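Local coordinates for protein predicted sugar phosphatases of the HAD superfamily (Cytophaga hutchinsonii, PDB 2HX1) that probably hydrolyses phosphate esters of sugars or related compounds as a magnesium-binding phosphatase of the HAD superfamily, at residues Gln45-Ser57 against Gly203-Leu217. Numbering follows the deposited sequence.
Sequences QGQDYYIVTNDAS and GKPDSQMFMFAYDML
Val-52 and Met-209 meet where strand 48-53 runs nearly antiparallel to helix 208-217, their axes 9.6 Å apart at 164°. With chi1 at 178°, Val-52 points CG1 away from its own amide nitrogen, and this methyl lies 3.7 Å from Met-209 CE and also against Phe-210 CE1. One helical turn on, nearer the start of the strand, the Tyr-50 ring takes Ala-213 CB over one face in a CH-pi contact, 4.3 Å from the ring centroid, while Leu-217 CG sits at the ring edge, near its plane. The helix thus covers one face of the parallel sheet of the Rossmann-like HAD core, also reaching strands 16-19 and 80-82. Beyond the strand end, the Asn-54 side-chain amide pairs with both the N-H and the C=O of Lys-204: OD1 accepts from Lys-204 N at 2.9 Å on an in-plane lone pair, and ND2 donates to Lys-204 O at 3.0 Å. Gly-203 CA lies 3.3 Å from Asn-54 OD1, leaving no room there for a side chain. Lys-204, bent at chi3 (-74°), returns NZ to Val-52 O at 2.8 Å; a water joins NZ to Asn-54 N. The same ammonium forms salt bridges with Asp-238 and the magnesium ligand Asp-20, as expected of the motif III lysine of HAD phosphatases.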
ATOM      1  N   GLN A  45      13.146   8.263 -44.694  1.00 41.12           N
ATOM      2  CA  GLN A  45      12.453   9.529 -44.505  1.00 38.20           C
ATOM      3  C   GLN A  45      13.333  10.571 -43.798  1.00 39.80           C
ATOM      4  O   GLN A  45      12.885  11.694 -43.553  1.00 40.63           O
ATOM      5  CB  GLN A  45      11.159   9.297 -43.728  1.00 39.74           C
ATOM      6  CG  GLN A  45      10.181   8.306 -44.408  1.00 39.23           C
ATOM      7  CD  GLN A  45       9.246   8.952 -45.453  1.00 46.30           C
ATOM      8  OE1 GLN A  45       8.998   8.381 -46.516  1.00 49.37           O
ATOM      9  NE2 GLN A  45       8.726  10.135 -45.142  1.00 47.51           N
ATOM     10  N   GLY A  46      14.579  10.225 -43.488  1.00 38.43           N
ATOM     11  CA  GLY A  46      15.434  11.093 -42.669  1.00 42.07           C
ATOM     12  C   GLY A  46      14.823  11.529 -41.329  1.00 42.52           C
ATOM     13  O   GLY A  46      14.951  12.687 -40.914  1.00 44.25           O
ATOM     14  N   GLN A  47      14.152  10.608 -40.644  1.00 40.25           N
ATOM     15  CA  GLN A  47      13.556  10.940 -39.350  1.00 38.27           C
ATOM     16  C   GLN A  47      14.396  10.363 -38.222  1.00 32.89           C
ATOM     17  O   GLN A  47      14.750   9.170 -38.219  1.00 31.40           O
ATOM     18  CB  GLN A  47      12.118  10.442 -39.251  1.00 39.18           C
ATOM     19  CG  GLN A  47      11.083  11.505 -39.555  1.00 46.01           C
ATOM     20  CD  GLN A  47       9.674  10.948 -39.473  1.00 55.98           C
ATOM     21  OE1 GLN A  47       9.042  11.014 -38.418  1.00 48.07           O
ATOM     22  NE2 GLN A  47       9.186  10.366 -40.585  1.00 51.28           N
ATOM     23  N   ASP A  48      14.707  11.228 -37.273  1.00 27.19           N
ATOM     24  CA  ASP A  48      15.481  10.850 -36.100  1.00 27.80           C
ATOM     25  C   ASP A  48      14.680   9.949 -35.170  1.00 26.90           C
ATOM     26  O   ASP A  48      13.435   9.982 -35.150  1.00 24.10           O
ATOM     27  CB  ASP A  48      15.953  12.104 -35.349  1.00 26.99           C
ATOM     28  CG  ASP A  48      16.977  12.895 -36.156  1.00 39.65           C
ATOM     29  OD1 ASP A  48      18.057  12.319 -36.422  1.00 44.17           O
ATOM     30  OD2 ASP A  48      16.684  14.051 -36.567  1.00 41.75           O
ATOM     31  N   TYR A  49      15.404   9.144 -34.395  1.00 25.44           N
ATOM     32  CA  TYR A  49      14.781   8.365 -33.358  1.00 24.20           C
ATOM     33  C   TYR A  49      15.819   8.072 -32.274  1.00 22.33           C
ATOM     34  O   TYR A  49      17.026   8.168 -32.517  1.00 21.88           O
ATOM     35  CB  TYR A  49      14.205   7.062 -33.949  1.00 28.55           C
ATOM     36  CG  TYR A  49      15.303   6.090 -34.237  1.00 28.59           C
ATOM     37  CD1 TYR A  49      15.832   5.301 -33.217  1.00 28.14           C
ATOM     38  CD2 TYR A  49      15.875   6.010 -35.511  1.00 33.38           C
ATOM     39  CE1 TYR A  49      16.886   4.454 -33.445  1.00 35.06           C
ATOM     40  CE2 TYR A  49      16.950   5.127 -35.765  1.00 37.47           C
ATOM     41  CZ  TYR A  49      17.445   4.357 -34.715  1.00 38.28           C
ATOM     42  OH  TYR A  49      18.494   3.487 -34.889  1.00 42.23           O
ATOM     43  N   TYR A  50      15.328   7.759 -31.076  1.00 21.48           N
ATOM     44  CA  TYR A  50      16.121   7.188 -29.990  1.00 22.14           C
ATOM     45  C   TYR A  50      15.349   6.035 -29.419  1.00 22.44           C
ATOM     46  O   TYR A  50      14.112   5.980 -29.541  1.00 23.57           O
ATOM     47  CB  TYR A  50      16.367   8.165 -28.856  1.00 21.18           C
ATOM     48  CG  TYR A  50      17.264   9.309 -29.202  1.00 23.81           C
ATOM     49  CD1 TYR A  50      18.652   9.181 -29.138  1.00 24.85           C
ATOM     50  CD2 TYR A  50      16.729  10.537 -29.583  1.00 22.64           C
ATOM     51  CE1 TYR A  50      19.486  10.266 -29.461  1.00 26.68           C
ATOM     52  CE2 TYR A  50      17.532  11.589 -29.908  1.00 25.43           C
ATOM     53  CZ  TYR A  50      18.906  11.458 -29.849  1.00 27.13           C
ATOM     54  OH  TYR A  50      19.673  12.542 -30.159  1.00 27.04           O
ATOM     55  N   ILE A  51      16.081   5.137 -28.769  1.00 21.58           N
ATOM     56  CA  ILE A  51      15.496   4.129 -27.909  1.00 20.94           C
ATOM     57  C   ILE A  51      15.700   4.624 -26.484  1.00 21.44           C
ATOM     58  O   ILE A  51      16.816   4.976 -26.121  1.00 20.32           O
ATOM     59  CB  ILE A  51      16.171   2.739 -28.139  1.00 22.91           C
ATOM     60  CG1 ILE A  51      15.813   2.226 -29.547  1.00 28.27           C
ATOM     61  CG2 ILE A  51      15.775   1.779 -27.041  1.00 20.55           C
ATOM     62  CD1 ILE A  51      16.564   1.039 -30.011  1.00 30.14           C
ATOM     63  N   VAL A  52      14.618   4.685 -25.707  1.00 21.77           N
ATOM     64  CA  VAL A  52      14.634   5.198 -24.343  1.00 19.78           C
ATOM     65  C   VAL A  52      14.112   4.018 -23.506  1.00 21.80           C
ATOM     66  O   VAL A  52      12.944   3.626 -23.615  1.00 21.60           O
ATOM     67  CB  VAL A  52      13.737   6.425 -24.192  1.00 18.36           C
ATOM     68  CG1 VAL A  52      13.727   6.894 -22.769  1.00 19.28           C
ATOM     69  CG2 VAL A  52      14.200   7.512 -25.151  1.00 17.82           C
ATOM     70  N   THR A  53      15.005   3.448 -22.706  1.00 19.21           N
ATOM     71  CA  THR A  53      14.776   2.191 -22.066  1.00 18.85           C
ATOM     72  C   THR A  53      15.201   2.256 -20.602  1.00 19.19           C
ATOM     73  O   THR A  53      16.210   2.916 -20.265  1.00 19.46           O
ATOM     74  CB  THR A  53      15.576   1.097 -22.783  1.00 19.15           C
ATOM     75  OG1 THR A  53      15.345  -0.177 -22.153  1.00 21.03           O
ATOM     76  CG2 THR A  53      17.070   1.406 -22.774  1.00 21.35           C
ATOM     77  N   ASN A  54      14.415   1.596 -19.755  1.00 20.98           N
ATOM     78  CA  ASN A  54      14.740   1.393 -18.342  1.00 24.26           C
ATOM     79  C   ASN A  54      15.630   0.159 -18.092  1.00 25.97           C
ATOM     80  O   ASN A  54      15.793  -0.274 -16.965  1.00 30.44           O
ATOM     81  CB  ASN A  54      13.449   1.280 -17.509  1.00 23.71           C
ATOM     82  CG  ASN A  54      12.769   2.612 -17.303  1.00 27.29           C
ATOM     83  OD1 ASN A  54      13.253   3.647 -17.788  1.00 18.88           O
ATOM     84  ND2 ASN A  54      11.628   2.605 -16.586  1.00 20.07           N
ATOM     85  N   ASP A  55      16.186  -0.423 -19.144  1.00 29.58           N
ATOM     86  CA  ASP A  55      17.133  -1.528 -19.015  1.00 31.09           C
ATOM     87  C   ASP A  55      18.535  -0.999 -18.669  1.00 33.92           C
ATOM     88  O   ASP A  55      19.191  -0.471 -19.542  1.00 37.43           O
ATOM     89  CB  ASP A  55      17.137  -2.309 -20.328  1.00 31.10           C
ATOM     90  CG  ASP A  55      17.975  -3.569 -20.271  1.00 31.77           C
ATOM     91  OD1 ASP A  55      18.790  -3.753 -19.336  1.00 29.36           O
ATOM     92  OD2 ASP A  55      17.794  -4.385 -21.194  1.00 30.47           O
ATOM     93  N   ALA A  56      18.969  -1.137 -17.405  1.00 33.06           N
ATOM     94  CA  ALA A  56      20.316  -0.757 -16.946  1.00 31.30           C
ATOM     95  C   ALA A  56      21.212  -1.997 -16.647  1.00 31.40           C
ATOM     96  O   ALA A  56      22.149  -1.929 -15.854  1.00 32.09           O
ATOM     97  CB  ALA A  56      20.197   0.132 -15.726  1.00 30.49           C
ATOM     98  N   SER A  57      20.918  -3.124 -17.297  1.00 31.14           N
ATOM     99  CA  SER A  57      21.659  -4.370 -17.060  1.00 30.60           C
ATOM    100  C   SER A  57      22.901  -4.505 -17.953  1.00 28.86           C
ATOM    101  O   SER A  57      23.617  -5.473 -17.797  1.00 28.17           O
ATOM    102  CB  SER A  57      20.774  -5.608 -17.293  1.00 28.52           C
ATOM    103  OG  SER A  57      20.434  -5.712 -18.658  1.00 28.10           O
ATOM    104  N   GLY A 203      14.612   6.332 -14.317  1.00 20.76           N
ATOM    105  CA  GLY A 203      14.031   6.012 -15.606  1.00 19.93           C
ATOM    106  C   GLY A 203      12.595   6.427 -15.654  1.00 20.12           C
ATOM    107  O   GLY A 203      12.064   7.004 -14.696  1.00 17.08           O
ATOM    108  N   LYS A 204      11.956   6.075 -16.772  1.00 19.82           N
ATOM    109  CA  LYS A 204      10.556   6.398 -17.011  1.00 19.44           C
ATOM    110  C   LYS A 204       9.740   5.882 -15.832  1.00 18.69           C
ATOM    111  O   LYS A 204       9.995   4.780 -15.365  1.00 19.95           O
ATOM    112  CB  LYS A 204      10.063   5.749 -18.320  1.00 17.14           C
ATOM    113  CG  LYS A 204      10.943   6.041 -19.576  1.00 19.56           C
ATOM    114  CD  LYS A 204      10.522   5.189 -20.764  1.00 20.74           C
ATOM    115  CE  LYS A 204      10.951   3.730 -20.631  1.00 25.06           C
ATOM    116  NZ  LYS A 204      10.774   2.995 -21.892  1.00 23.78           N
ATOM    117  N   PRO A 205       8.730   6.647 -15.387  1.00 18.09           N
ATOM    118  CA  PRO A 205       8.145   7.882 -15.923  1.00 20.20           C
ATOM    119  C   PRO A 205       8.826   9.219 -15.542  1.00 22.46           C
ATOM    120  O   PRO A 205       8.250  10.297 -15.792  1.00 22.98           O
ATOM    121  CB  PRO A 205       6.753   7.864 -15.316  1.00 22.72           C
ATOM    122  CG  PRO A 205       6.963   7.256 -13.970  1.00 21.67           C
ATOM    123  CD  PRO A 205       8.010   6.183 -14.190  1.00 19.54           C
ATOM    124  N   ASP A 206      10.026   9.163 -14.957  1.00 23.20           N
ATOM    125  CA  ASP A 206      10.838  10.375 -14.745  1.00 25.05           C
ATOM    126  C   ASP A 206      11.183  10.914 -16.130  1.00 24.50           C
ATOM    127  O   ASP A 206      10.962  10.229 -17.130  1.00 23.03           O
ATOM    128  CB  ASP A 206      12.155  10.081 -14.012  1.00 26.97           C
ATOM    129  CG  ASP A 206      11.967   9.657 -12.532  1.00 33.24           C
ATOM    130  OD1 ASP A 206      10.831   9.755 -11.966  1.00 42.12           O
ATOM    131  OD2 ASP A 206      13.009   9.254 -11.942  1.00 35.51           O
ATOM    132  N   SER A 207      11.746  12.123 -16.167  1.00 23.05           N
ATOM    133  CA  SER A 207      11.924  12.877 -17.403  1.00 22.92           C
ATOM    134  C   SER A 207      13.377  13.204 -17.753  1.00 23.39           C
ATOM    135  O   SER A 207      13.614  13.907 -18.758  1.00 20.52           O
ATOM    136  CB  SER A 207      11.141  14.172 -17.313  1.00 24.32           C
ATOM    137  OG  SER A 207      11.740  15.051 -16.381  1.00 28.95           O
ATOM    138  N   GLN A 208      14.344  12.712 -16.960  1.00 22.50           N
ATOM    139  CA  GLN A 208      15.757  13.039 -17.215  1.00 24.65           C
ATOM    140  C   GLN A 208      16.233  12.541 -18.552  1.00 22.45           C
ATOM    141  O   GLN A 208      16.938  13.255 -19.249  1.00 23.72           O
ATOM    142  CB  GLN A 208      16.714  12.550 -16.104  1.00 25.02           C
ATOM    143  CG  GLN A 208      16.518  13.261 -14.741  1.00 32.28           C
ATOM    144  CD  GLN A 208      17.714  13.108 -13.786  1.00 31.65           C
ATOM    145  OE1 GLN A 208      18.777  13.663 -14.031  1.00 49.59           O
ATOM    146  NE2 GLN A 208      17.531  12.359 -12.691  1.00 32.62           N
HETATM  147  N   MSE A 209      15.844  11.329 -18.928  1.00 21.88           N
HETATM  148  CA  MSE A 209      16.333  10.759 -20.186  1.00 22.64           C
HETATM  149  C   MSE A 209      15.762  11.520 -21.381  1.00 24.45           C
HETATM  150  O   MSE A 209      16.506  11.817 -22.374  1.00 24.93           O
HETATM  151  CB  MSE A 209      16.008   9.285 -20.296  1.00 21.09           C
HETATM  152  CG  MSE A 209      16.911   8.394 -19.454  1.00 26.63           C
HETATM  153 SE   MSE A 209      16.468   6.518 -19.729  0.70 22.99          SE
HETATM  154  CE  MSE A 209      14.610   6.419 -19.179  1.00 20.94           C
ATOM    155  N   PHE A 210      14.460  11.831 -21.269  1.00 21.98           N
ATOM    156  CA  PHE A 210      13.750  12.629 -22.265  1.00 22.99           C
ATOM    157  C   PHE A 210      14.456  13.956 -22.426  1.00 21.99           C
ATOM    158  O   PHE A 210      14.685  14.404 -23.526  1.00 25.37           O
ATOM    159  CB  PHE A 210      12.301  12.930 -21.853  1.00 21.77           C
ATOM    160  CG  PHE A 210      11.396  11.719 -21.734  1.00 22.43           C
ATOM    161  CD1 PHE A 210      11.561  10.600 -22.519  1.00 24.60           C
ATOM    162  CD2 PHE A 210      10.350  11.733 -20.824  1.00 25.27           C
ATOM    163  CE1 PHE A 210      10.691   9.507 -22.398  1.00 29.88           C
ATOM    164  CE2 PHE A 210       9.500  10.660 -20.684  1.00 26.57           C
ATOM    165  CZ  PHE A 210       9.663   9.536 -21.479  1.00 25.92           C
HETATM  166  N   MSE A 211      14.793  14.591 -21.320  1.00 22.95           N
HETATM  167  CA  MSE A 211      15.419  15.902 -21.362  1.00 24.31           C
HETATM  168  C   MSE A 211      16.801  15.861 -22.058  1.00 26.57           C
HETATM  169  O   MSE A 211      17.194  16.785 -22.767  1.00 28.53           O
HETATM  170  CB  MSE A 211      15.531  16.446 -19.936  1.00 24.49           C
HETATM  171  CG  MSE A 211      16.077  17.853 -19.865  1.00 32.95           C
HETATM  172 SE   MSE A 211      15.125  19.214 -21.010  0.70 42.38          SE
HETATM  173  CE  MSE A 211      13.615  19.870 -19.836  1.00 43.16           C
ATOM    174  N   PHE A 212      17.535  14.784 -21.824  1.00 26.74           N
ATOM    175  CA  PHE A 212      18.838  14.567 -22.447  1.00 25.24           C
ATOM    176  C   PHE A 212      18.718  14.460 -23.982  1.00 23.87           C
ATOM    177  O   PHE A 212      19.432  15.137 -24.722  1.00 20.54           O
ATOM    178  CB  PHE A 212      19.494  13.315 -21.823  1.00 26.82           C
ATOM    179  CG  PHE A 212      20.793  12.958 -22.447  1.00 30.01           C
ATOM    180  CD1 PHE A 212      21.922  13.696 -22.179  1.00 37.38           C
ATOM    181  CD2 PHE A 212      20.875  11.913 -23.350  1.00 36.50           C
ATOM    182  CE1 PHE A 212      23.129  13.374 -22.783  1.00 37.82           C
ATOM    183  CE2 PHE A 212      22.064  11.601 -23.977  1.00 33.39           C
ATOM    184  CZ  PHE A 212      23.190  12.314 -23.693  1.00 36.69           C
ATOM    185  N   ALA A 213      17.762  13.654 -24.441  1.00 23.48           N
ATOM    186  CA  ALA A 213      17.497  13.469 -25.866  1.00 22.62           C
ATOM    187  C   ALA A 213      16.995  14.777 -26.465  1.00 25.16           C
ATOM    188  O   ALA A 213      17.428  15.181 -27.543  1.00 25.32           O
ATOM    189  CB  ALA A 213      16.455  12.366 -26.093  1.00 20.08           C
ATOM    190  N   TYR A 214      16.074  15.426 -25.766  1.00 24.24           N
ATOM    191  CA  TYR A 214      15.481  16.672 -26.257  1.00 25.28           C
ATOM    192  C   TYR A 214      16.558  17.730 -26.440  1.00 25.16           C
ATOM    193  O   TYR A 214      16.610  18.406 -27.462  1.00 21.91           O
ATOM    194  CB  TYR A 214      14.424  17.169 -25.274  1.00 26.51           C
ATOM    195  CG  TYR A 214      13.683  18.454 -25.657  1.00 28.84           C
ATOM    196  CD1 TYR A 214      13.076  18.609 -26.908  1.00 32.51           C
ATOM    197  CD2 TYR A 214      13.551  19.483 -24.744  1.00 33.69           C
ATOM    198  CE1 TYR A 214      12.387  19.764 -27.233  1.00 32.97           C
ATOM    199  CE2 TYR A 214      12.864  20.656 -25.060  1.00 35.64           C
ATOM    200  CZ  TYR A 214      12.282  20.797 -26.308  1.00 38.04           C
ATOM    201  OH  TYR A 214      11.599  21.978 -26.595  1.00 36.81           O
ATOM    202  N   ASP A 215      17.395  17.891 -25.427  1.00 23.62           N
ATOM    203  CA  ASP A 215      18.480  18.870 -25.500  1.00 27.41           C
ATOM    204  C   ASP A 215      19.406  18.590 -26.708  1.00 26.95           C
ATOM    205  O   ASP A 215      19.843  19.514 -27.369  1.00 26.00           O
ATOM    206  CB  ASP A 215      19.301  18.843 -24.200  1.00 29.88           C
ATOM    207  CG  ASP A 215      20.341  19.922 -24.160  1.00 39.30           C
ATOM    208  OD1 ASP A 215      19.962  21.111 -24.296  1.00 43.07           O
ATOM    209  OD2 ASP A 215      21.532  19.582 -24.002  1.00 48.56           O
HETATM  210  N   MSE A 216      19.706  17.321 -26.991  1.00 25.18           N
HETATM  211  CA  MSE A 216      20.521  16.996 -28.155  1.00 27.28           C
HETATM  212  C   MSE A 216      19.820  17.398 -29.441  1.00 25.26           C
HETATM  213  O   MSE A 216      20.439  17.925 -30.348  1.00 25.07           O
HETATM  214  CB  MSE A 216      20.882  15.517 -28.180  1.00 26.34           C
HETATM  215  CG  MSE A 216      21.892  15.186 -27.088  1.00 33.58           C
HETATM  216 SE   MSE A 216      22.644  13.442 -27.281  0.70 35.41          SE
HETATM  217  CE  MSE A 216      23.933  13.808 -28.877  1.00 56.80           C
ATOM    218  N   LEU A 217      18.521  17.148 -29.536  1.00 24.40           N
ATOM    219  CA  LEU A 217      17.787  17.505 -30.751  1.00 24.75           C
ATOM    220  C   LEU A 217      17.778  19.023 -30.931  1.00 25.83           C
ATOM    221  O   LEU A 217      18.002  19.552 -32.021  1.00 24.71           O
ATOM    222  CB  LEU A 217      16.363  16.922 -30.729  1.00 26.47           C
ATOM    223  CG  LEU A 217      16.265  15.382 -30.875  1.00 25.72           C
ATOM    224  CD1 LEU A 217      14.960  14.830 -30.300  1.00 18.77           C
ATOM    225  CD2 LEU A 217      16.480  14.926 -32.302  1.00 25.16           C
TER
HETATM  226  O   HOH W   1      11.914   0.384 -20.490  1.00 20.56           O